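Local coordinates for protein Pre-mRNA-splicing factor 38 (Chaetomium thermophilum, PDB 5F5T) that belongs to the PRP38 family and is probably required for pre-mRNA splicing, as a nuclear component of the spliceosome, at residues V72-G77 against R151-N156; S49-E54 against P85-C90. All coordinates share one frame; numbering follows the deposited sequence.

Interaction 1 of 2, residues V72-G77 against R151-N156; sequences VRFVGG and RRKGKN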
ATOM      1  N   VAL A  72      12.847  13.485   3.899  1.00 55.04           N
ATOM      2  CA  VAL A  72      12.666  12.134   3.380  1.00 58.21           C
ATOM      3  C   VAL A  72      13.093  12.054   1.914  1.00 56.56           C
ATOM      4  O   VAL A  72      12.683  12.852   1.064  1.00 63.59           O
ATOM      5  CB  VAL A  72      11.220  11.594   3.606  1.00 51.66           C
ATOM      6  CG1 VAL A  72      10.414  12.540   4.454  1.00 49.86           C
ATOM      7  CG2 VAL A  72      10.519  11.236   2.319  1.00 54.85           C
ATOM      8  N   ARG A  73      14.007  11.125   1.666  1.00 54.21           N
ATOM      9  CA  ARG A  73      14.583  10.909   0.350  1.00 58.23           C
ATOM     10  C   ARG A  73      14.320   9.487  -0.125  1.00 58.47           C
ATOM     11  O   ARG A  73      14.786   9.087  -1.191  1.00 58.90           O
ATOM     12  CB  ARG A  73      16.085  11.189   0.374  1.00 61.22           C
ATOM     13  CG  ARG A  73      16.432  12.632   0.667  1.00 60.91           C
ATOM     14  CD  ARG A  73      15.727  13.566  -0.305  1.00 65.26           C
ATOM     15  NE  ARG A  73      16.064  14.964  -0.054  1.00 91.73           N
ATOM     16  CZ  ARG A  73      15.226  15.857   0.463  1.00 83.63           C
ATOM     17  NH1 ARG A  73      13.990  15.502   0.790  1.00 71.33           N
ATOM     18  NH2 ARG A  73      15.623  17.108   0.652  1.00 96.06           N
ATOM     19  N   PHE A  74      13.606   8.715   0.692  1.00 56.31           N
ATOM     20  CA  PHE A  74      13.249   7.349   0.325  1.00 48.36           C
ATOM     21  C   PHE A  74      12.140   6.784   1.202  1.00 42.53           C
ATOM     22  O   PHE A  74      11.845   7.312   2.272  1.00 59.80           O
ATOM     23  CB  PHE A  74      14.475   6.432   0.394  1.00 45.58           C
ATOM     24  CG  PHE A  74      15.143   6.404   1.738  1.00 59.31           C
ATOM     25  CD1 PHE A  74      14.715   5.525   2.724  1.00 66.22           C
ATOM     26  CD2 PHE A  74      16.206   7.251   2.016  1.00 56.66           C
ATOM     27  CE1 PHE A  74      15.330   5.495   3.962  1.00 58.77           C
ATOM     28  CE2 PHE A  74      16.824   7.226   3.251  1.00 59.41           C
ATOM     29  CZ  PHE A  74      16.383   6.346   4.227  1.00 49.65           C
ATOM     30  N   VAL A  75      11.543   5.692   0.740  1.00 46.57           N
ATOM     31  CA  VAL A  75      10.587   4.941   1.540  1.00 62.09           C
ATOM     32  C   VAL A  75      11.268   3.690   2.090  1.00 63.00           C
ATOM     33  O   VAL A  75      12.037   3.029   1.391  1.00 74.11           O
ATOM     34  CB  VAL A  75       9.325   4.555   0.728  1.00 50.56           C
ATOM     35  CG1 VAL A  75       8.608   5.803   0.236  1.00 56.20           C
ATOM     36  CG2 VAL A  75       9.681   3.650  -0.434  1.00 53.42           C
ATOM     37  N   GLY A  76      11.052   3.423   3.372  1.00 51.10           N
ATOM     38  CA  GLY A  76      11.613   2.253   4.018  1.00 48.46           C
ATOM     39  C   GLY A  76      11.147   2.150   5.456  1.00 58.94           C
ATOM     40  O   GLY A  76      10.572   3.099   5.991  1.00 48.34           O
ATOM     41  N   GLY A  77      11.401   1.006   6.084  1.00 56.40           N
ATOM     42  CA  GLY A  77      11.112   0.818   7.495  1.00 54.88           C
ATOM     43  C   GLY A  77      12.350   1.013   8.348  1.00 54.49           C
ATOM     44  O   GLY A  77      12.866   2.128   8.464  1.00 51.84           O
ATOM     45  N   ARG A 151      12.762   6.297  -4.286  1.00 52.32           N
ATOM     46  CA  ARG A 151      13.868   5.482  -3.814  1.00 49.22           C
ATOM     47  C   ARG A 151      13.357   4.631  -2.659  1.00 65.49           C
ATOM     48  O   ARG A 151      12.567   5.094  -1.835  1.00 51.45           O
ATOM     49  CB  ARG A 151      15.053   6.329  -3.349  1.00 50.27           C
ATOM     50  CG  ARG A 151      15.626   7.247  -4.412  1.00 70.15           C
ATOM     51  CD  ARG A 151      16.286   6.535  -5.576  1.00 61.28           C
ATOM     52  NE  ARG A 151      17.238   5.487  -5.253  1.00 61.72           N
ATOM     53  CZ  ARG A 151      17.742   4.677  -6.178  1.00 65.75           C
ATOM     54  NH1 ARG A 151      17.358   4.819  -7.438  1.00 62.56           N
ATOM     55  NH2 ARG A 151      18.612   3.729  -5.858  1.00 59.72           N
ATOM     56  N   ARG A 152      13.804   3.386  -2.608  1.00 51.38           N
ATOM     57  CA  ARG A 152      13.473   2.496  -1.508  1.00 51.99           C
ATOM     58  C   ARG A 152      14.763   2.057  -0.835  1.00 51.09           C
ATOM     59  O   ARG A 152      15.740   1.769  -1.513  1.00 59.00           O
ATOM     60  CB  ARG A 152      12.680   1.300  -2.031  1.00 56.93           C
ATOM     61  CG  ARG A 152      12.511   0.148  -1.063  1.00 81.47           C
ATOM     62  CD  ARG A 152      11.724  -0.963  -1.736  1.00103.50           C
ATOM     63  NE  ARG A 152      12.321  -1.335  -3.017  1.00124.88           N
ATOM     64  CZ  ARG A 152      11.654  -1.888  -4.026  1.00128.76           C
ATOM     65  NH1 ARG A 152      10.356  -2.131  -3.914  1.00133.73           N
ATOM     66  NH2 ARG A 152      12.286  -2.191  -5.153  1.00116.27           N
ATOM     67  N   LYS A 153      14.777   1.995   0.492  1.00 63.74           N
ATOM     68  CA  LYS A 153      16.027   1.724   1.192  1.00 58.14           C
ATOM     69  C   LYS A 153      16.342   0.238   1.221  1.00 85.41           C
ATOM     70  O   LYS A 153      15.575  -0.559   1.756  1.00 88.11           O
ATOM     71  CB  LYS A 153      15.987   2.268   2.617  1.00 64.22           C
ATOM     72  CG  LYS A 153      17.329   2.188   3.332  1.00 54.90           C
ATOM     73  CD  LYS A 153      18.288   3.260   2.847  1.00 70.39           C
ATOM     74  CE  LYS A 153      19.668   3.059   3.452  1.00 75.43           C
ATOM     75  NZ  LYS A 153      19.593   2.863   4.925  1.00100.61           N
ATOM     76  N   GLY A 154      17.478  -0.115   0.630  1.00110.06           N
ATOM     77  CA  GLY A 154      17.952  -1.485   0.582  1.00110.47           C
ATOM     78  C   GLY A 154      19.036  -1.745   1.608  1.00118.52           C
ATOM     79  O   GLY A 154      19.254  -0.943   2.517  1.00117.96           O
ATOM     80  N   LYS A 155      19.707  -2.886   1.471  1.00123.59           N
ATOM     81  CA  LYS A 155      20.769  -3.265   2.398  1.00138.65           C
ATOM     82  C   LYS A 155      21.951  -2.301   2.355  1.00141.64           C
ATOM     83  O   LYS A 155      22.486  -1.924   3.399  1.00146.59           O
ATOM     84  CB  LYS A 155      21.233  -4.693   2.102  1.00151.10           C
ATOM     85  CG  LYS A 155      20.179  -5.740   2.436  1.00155.42           C
ATOM     86  CD  LYS A 155      19.903  -5.765   3.936  1.00159.20           C
ATOM     87  CE  LYS A 155      18.522  -5.222   4.288  1.00158.18           C
ATOM     88  NZ  LYS A 155      18.537  -4.627   5.659  1.00163.39           N
ATOM     89  N   ASN A 156      22.363  -1.909   1.153  1.00132.35           N
ATOM     90  CA  ASN A 156      23.308  -0.810   0.993  1.00127.04           C
ATOM     91  C   ASN A 156      22.739   0.211   0.013  1.00108.11           C
ATOM     92  O   ASN A 156      22.290  -0.143  -1.077  1.00109.80           O
ATOM     93  CB  ASN A 156      24.684  -1.311   0.538  1.00145.97           C
ATOM     94  CG  ASN A 156      24.664  -1.925  -0.850  1.00156.92           C
ATOM     95  OD1 ASN A 156      24.742  -1.217  -1.856  1.00160.66           O
ATOM     96  ND2 ASN A 156      24.586  -3.249  -0.911  1.00157.98           N
TER
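Val-75 and Arg-152 meet backbone to backbone, and two hydrogen bonds hold them in place. Val-75 N donates to Arg-151 O at 2.8 Å with a nearly straight N-H...O angle of 164°, while Lys-153 N gives the second bond to Val-75 O at 3.1 Å. The same carbonyl oxygen also receives a CA-H...O contact from Arg-152 CA, at 3.3 Å. Because both bonds converge on Val-75 while the two chains run in the same direction, this is a single parallel beta bridge. It shows how a loop can borrow the edge of a sheet without becoming a strand: segment 72-77 leaves helix 61-71 and docks on strand 149-153, whose other partner is the antiparallel strand 158-162 of its hairpin.

The side-chain contact is carried by Phe-74 and Lys-153. Lys-153 CB lies 3.5 Å from Phe-74 CD1, and the bend at chi2 (76°) brings Lys-153 CD over one face of the ring. This CH-pi contact has CD 4.0 Å from the ring centroid of Phe-74 and 18° off the normal, displaced toward the rim. An alanine in place of Phe-74 would probably leave the methylene chain of Lys-153 without the aromatic surface it lies against, and thus freer to turn. Arg-151 CB also packs 3.5 Å from Arg-73 O, and Val-75 CG2 lies 4.1 Å from Arg-152 CB. The guanidinium of Arg-151 leads away to Thr-158, while Val-75 packs on Tyr-118 and Ala-121 of helix 117-130.

Interaction 2 of 2, residues S49-E54 against P85-C90; sequences SYFWKE and PSPFLC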
ATOM      1  N   SER A  49      15.238   7.184  18.233  1.00 72.24           N
ATOM      2  CA  SER A  49      16.022   7.655  17.090  1.00 60.12           C
ATOM      3  C   SER A  49      16.316   9.147  17.162  1.00 72.07           C
ATOM      4  O   SER A  49      15.539   9.926  17.719  1.00 67.13           O
ATOM      5  CB  SER A  49      15.310   7.354  15.770  1.00 54.29           C
ATOM      6  OG  SER A  49      14.227   8.246  15.564  1.00 64.47           O
ATOM      7  N   TYR A  50      17.450   9.530  16.589  1.00 66.57           N
ATOM      8  CA  TYR A  50      17.873  10.920  16.526  1.00 65.46           C
ATOM      9  C   TYR A  50      16.900  11.790  15.733  1.00 74.89           C
ATOM     10  O   TYR A  50      16.611  12.924  16.111  1.00 71.98           O
ATOM     11  CB  TYR A  50      19.264  10.999  15.904  1.00 63.05           C
ATOM     12  CG  TYR A  50      19.798  12.396  15.724  1.00 73.39           C
ATOM     13  CD1 TYR A  50      20.399  13.063  16.781  1.00 69.71           C
ATOM     14  CD2 TYR A  50      19.730  13.037  14.494  1.00 70.50           C
ATOM     15  CE1 TYR A  50      20.905  14.334  16.625  1.00 73.90           C
ATOM     16  CE2 TYR A  50      20.235  14.313  14.329  1.00 84.10           C
ATOM     17  CZ  TYR A  50      20.822  14.956  15.400  1.00 80.69           C
ATOM     18  OH  TYR A  50      21.329  16.225  15.249  1.00 81.93           O
ATOM     19  N   PHE A  51      16.407  11.258  14.620  1.00 63.12           N
ATOM     20  CA  PHE A  51      15.508  12.018  13.766  1.00 64.30           C
ATOM     21  C   PHE A  51      14.219  12.368  14.493  1.00 66.98           C
ATOM     22  O   PHE A  51      13.689  13.462  14.343  1.00 72.17           O
ATOM     23  CB  PHE A  51      15.184  11.252  12.489  1.00 46.10           C
ATOM     24  CG  PHE A  51      14.240  11.979  11.588  1.00 59.42           C
ATOM     25  CD1 PHE A  51      14.700  12.991  10.762  1.00 54.17           C
ATOM     26  CD2 PHE A  51      12.888  11.669  11.578  1.00 64.35           C
ATOM     27  CE1 PHE A  51      13.833  13.674   9.930  1.00 59.83           C
ATOM     28  CE2 PHE A  51      12.015  12.350  10.747  1.00 63.60           C
ATOM     29  CZ  PHE A  51      12.489  13.354   9.922  1.00 50.02           C
ATOM     30  N   TRP A  52      13.706  11.425  15.269  1.00 61.68           N
ATOM     31  CA  TRP A  52      12.494  11.662  16.039  1.00 67.09           C
ATOM     32  C   TRP A  52      12.737  12.760  17.075  1.00 65.78           C
ATOM     33  O   TRP A  52      11.941  13.688  17.214  1.00 72.05           O
ATOM     34  CB  TRP A  52      12.036  10.370  16.712  1.00 55.02           C
ATOM     35  CG  TRP A  52      10.846  10.526  17.591  1.00 69.12           C
ATOM     36  CD1 TRP A  52      10.850  10.734  18.940  1.00 59.14           C
ATOM     37  CD2 TRP A  52       9.471  10.453  17.199  1.00 65.90           C
ATOM     38  NE1 TRP A  52       9.562  10.813  19.410  1.00 59.91           N
ATOM     39  CE2 TRP A  52       8.696  10.641  18.361  1.00 62.47           C
ATOM     40  CE3 TRP A  52       8.819  10.253  15.980  1.00 55.42           C
ATOM     41  CZ2 TRP A  52       7.303  10.636  18.340  1.00 64.23           C
ATOM     42  CZ3 TRP A  52       7.433  10.246  15.960  1.00 65.19           C
ATOM     43  CH2 TRP A  52       6.691  10.438  17.131  1.00 62.81           C
ATOM     44  N   LYS A  53      13.854  12.651  17.788  1.00 65.30           N
ATOM     45  CA  LYS A  53      14.191  13.581  18.861  1.00 66.69           C
ATOM     46  C   LYS A  53      14.481  15.000  18.370  1.00 67.70           C
ATOM     47  O   LYS A  53      14.201  15.967  19.074  1.00 87.78           O
ATOM     48  CB  LYS A  53      15.392  13.055  19.649  1.00 71.68           C
ATOM     49  CG  LYS A  53      15.091  11.815  20.479  1.00 62.49           C
ATOM     50  CD  LYS A  53      16.306  11.397  21.294  1.00 76.83           C
ATOM     51  CE  LYS A  53      16.110  10.024  21.919  1.00 96.43           C
ATOM     52  NZ  LYS A  53      15.038  10.031  22.955  1.00106.12           N
ATOM     53  N   GLU A  54      15.050  15.127  17.175  1.00 75.31           N
ATOM     54  CA  GLU A  54      15.489  16.434  16.684  1.00 76.61           C
ATOM     55  C   GLU A  54      14.575  17.062  15.634  1.00 61.21           C
ATOM     56  O   GLU A  54      14.624  18.270  15.413  1.00 78.81           O
ATOM     57  CB  GLU A  54      16.901  16.325  16.101  1.00 93.38           C
ATOM     58  CG  GLU A  54      17.987  16.118  17.135  1.00107.45           C
ATOM     59  CD  GLU A  54      18.264  17.372  17.933  1.00115.54           C
ATOM     60  OE1 GLU A  54      18.117  18.477  17.367  1.00126.38           O
ATOM     61  OE2 GLU A  54      18.633  17.256  19.121  1.00109.78           O
ATOM     62  N   PRO A  85      15.273   3.578  11.911  1.00 66.23           N
ATOM     63  CA  PRO A  85      14.016   3.810  11.199  1.00 62.88           C
ATOM     64  C   PRO A  85      14.157   5.000  10.267  1.00 64.28           C
ATOM     65  O   PRO A  85      14.784   5.991  10.640  1.00 69.31           O
ATOM     66  CB  PRO A  85      13.025   4.105  12.322  1.00 76.36           C
ATOM     67  CG  PRO A  85      13.862   4.711  13.394  1.00 69.36           C
ATOM     68  CD  PRO A  85      15.219   4.064  13.300  1.00 74.21           C
ATOM     69  N   SER A  86      13.586   4.906   9.073  1.00 63.23           N
ATOM     70  CA  SER A  86      13.693   5.991   8.110  1.00 56.35           C
ATOM     71  C   SER A  86      12.910   7.191   8.608  1.00 59.38           C
ATOM     72  O   SER A  86      11.960   7.036   9.378  1.00 56.01           O
ATOM     73  CB  SER A  86      13.168   5.561   6.745  1.00 55.78           C
ATOM     74  OG  SER A  86      11.769   5.336   6.797  1.00 61.28           O
ATOM     75  N   PRO A  87      13.310   8.397   8.179  1.00 49.37           N
ATOM     76  CA  PRO A  87      12.513   9.586   8.484  1.00 42.49           C
ATOM     77  C   PRO A  87      11.067   9.398   8.037  1.00 47.50           C
ATOM     78  O   PRO A  87      10.142   9.855   8.702  1.00 59.61           O
ATOM     79  CB  PRO A  87      13.208  10.678   7.672  1.00 55.08           C
ATOM     80  CG  PRO A  87      14.644  10.237   7.648  1.00 37.58           C
ATOM     81  CD  PRO A  87      14.551   8.741   7.460  1.00 44.28           C
ATOM     82  N   PHE A  88      10.890   8.689   6.927  1.00 49.32           N
ATOM     83  CA  PHE A  88       9.570   8.368   6.403  1.00 50.70           C
ATOM     84  C   PHE A  88       8.731   7.615   7.435  1.00 49.71           C
ATOM     85  O   PHE A  88       7.584   7.986   7.712  1.00 58.26           O
ATOM     86  CB  PHE A  88       9.720   7.557   5.117  1.00 35.71           C
ATOM     87  CG  PHE A  88       8.419   7.155   4.487  1.00 41.28           C
ATOM     88  CD1 PHE A  88       7.739   8.028   3.659  1.00 40.79           C
ATOM     89  CD2 PHE A  88       7.906   5.882   4.678  1.00 45.33           C
ATOM     90  CE1 PHE A  88       6.552   7.654   3.064  1.00 51.01           C
ATOM     91  CE2 PHE A  88       6.718   5.503   4.082  1.00 46.31           C
ATOM     92  CZ  PHE A  88       6.041   6.391   3.274  1.00 49.71           C
ATOM     93  N   LEU A  89       9.316   6.570   8.013  1.00 58.43           N
ATOM     94  CA  LEU A  89       8.631   5.765   9.017  1.00 52.65           C
ATOM     95  C   LEU A  89       8.324   6.584  10.263  1.00 64.42           C
ATOM     96  O   LEU A  89       7.222   6.505  10.813  1.00 69.29           O
ATOM     97  CB  LEU A  89       9.468   4.547   9.396  1.00 52.07           C
ATOM     98  CG  LEU A  89       8.784   3.549  10.328  1.00 58.45           C
ATOM     99  CD1 LEU A  89       7.458   3.102   9.740  1.00 40.40           C
ATOM    100  CD2 LEU A  89       9.685   2.353  10.578  1.00 58.39           C
ATOM    101  N   CYS A  90       9.296   7.385  10.690  1.00 50.15           N
ATOM    102  CA  CYS A  90       9.136   8.216  11.875  1.00 59.62           C
ATOM    103  C   CYS A  90       7.978   9.183  11.698  1.00 52.42           C
ATOM    104  O   CYS A  90       7.176   9.382  12.610  1.00 68.37           O
ATOM    105  CB  CYS A  90      10.420   8.992  12.167  1.00 44.45           C
ATOM    106  SG  CYS A  90      11.827   7.958  12.609  1.00 69.80           S
TER
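Ser-49 OG, which lies 3.8 Å from Cys-90 SG across the contact, is gripped from its own side by two backbone groups. As the N-cap of helix 50-55 it accepts from Trp-52 N at 3.2 Å, and it is also hydrogen-bonded to Ile-46 O in the preceding helix. The neighbouring Ser-49 CB rests on Pro-85 CG. On the facing segment the same device recurs: Ser-86 OG caps helix 87-98 by accepting from Leu-89 N at 3.0 Å.

Between these two capped helix starts, no hydrogen bond crosses, and the contact is made by packing. Phe-51 and Cys-90 are at its centre. Phe-51 has CG anti to the backbone N (chi1 179°), which directs the side chain to the facing segment, where it and Pro-87 cross at about a right angle. Pro-87 CB sits over one face, 3.7 Å from the ring centroid of Phe-51 in a CH-pi contact, whereas Cys-90 CB meets the ring edge, 3.7 Å from CD2 of Phe-51. Cys-90 SG approaches the same ring obliquely, a sulfur-aromatic contact. Trp-52 adds its benzo edge: CZ3 lies 3.5 Å from Cys-90 O, which sits in the indole plane.

Around this junction, His-71 of helix 61-71 meets Phe-51 edge-to-face, Trp-52 touches Phe-93, Lys-94 and Gln-97 of helix 87-98, and Ile-46 of helix 40-48 packs against Trp-52, Pro-85 and Cys-90.

The two contacts lie with their centres about 13 Å apart and meet directly, chiefly at Ser-86. Gly-76 O of interaction 1 probably hydrogen-bonds to Ser-86 OG at 2.7 Å, so the hydroxyl that caps helix 87-98 in interaction 2 also holds the loop. Beside it, Gly-77 O probably accepts from Ser-86 N at 2.9 Å, next to the pairing of the short strands 78-79 and 84-85. Phe-74 adds packing: its CE1 lies 3.5 Å from Ser-86 CB and its O 3.6 Å from Phe-88 CB. Along the chain the segments alternate. Through these contacts the start of helix 87-98 packs on helix 50-55 and, by way of the loop, is joined to strand 149-153.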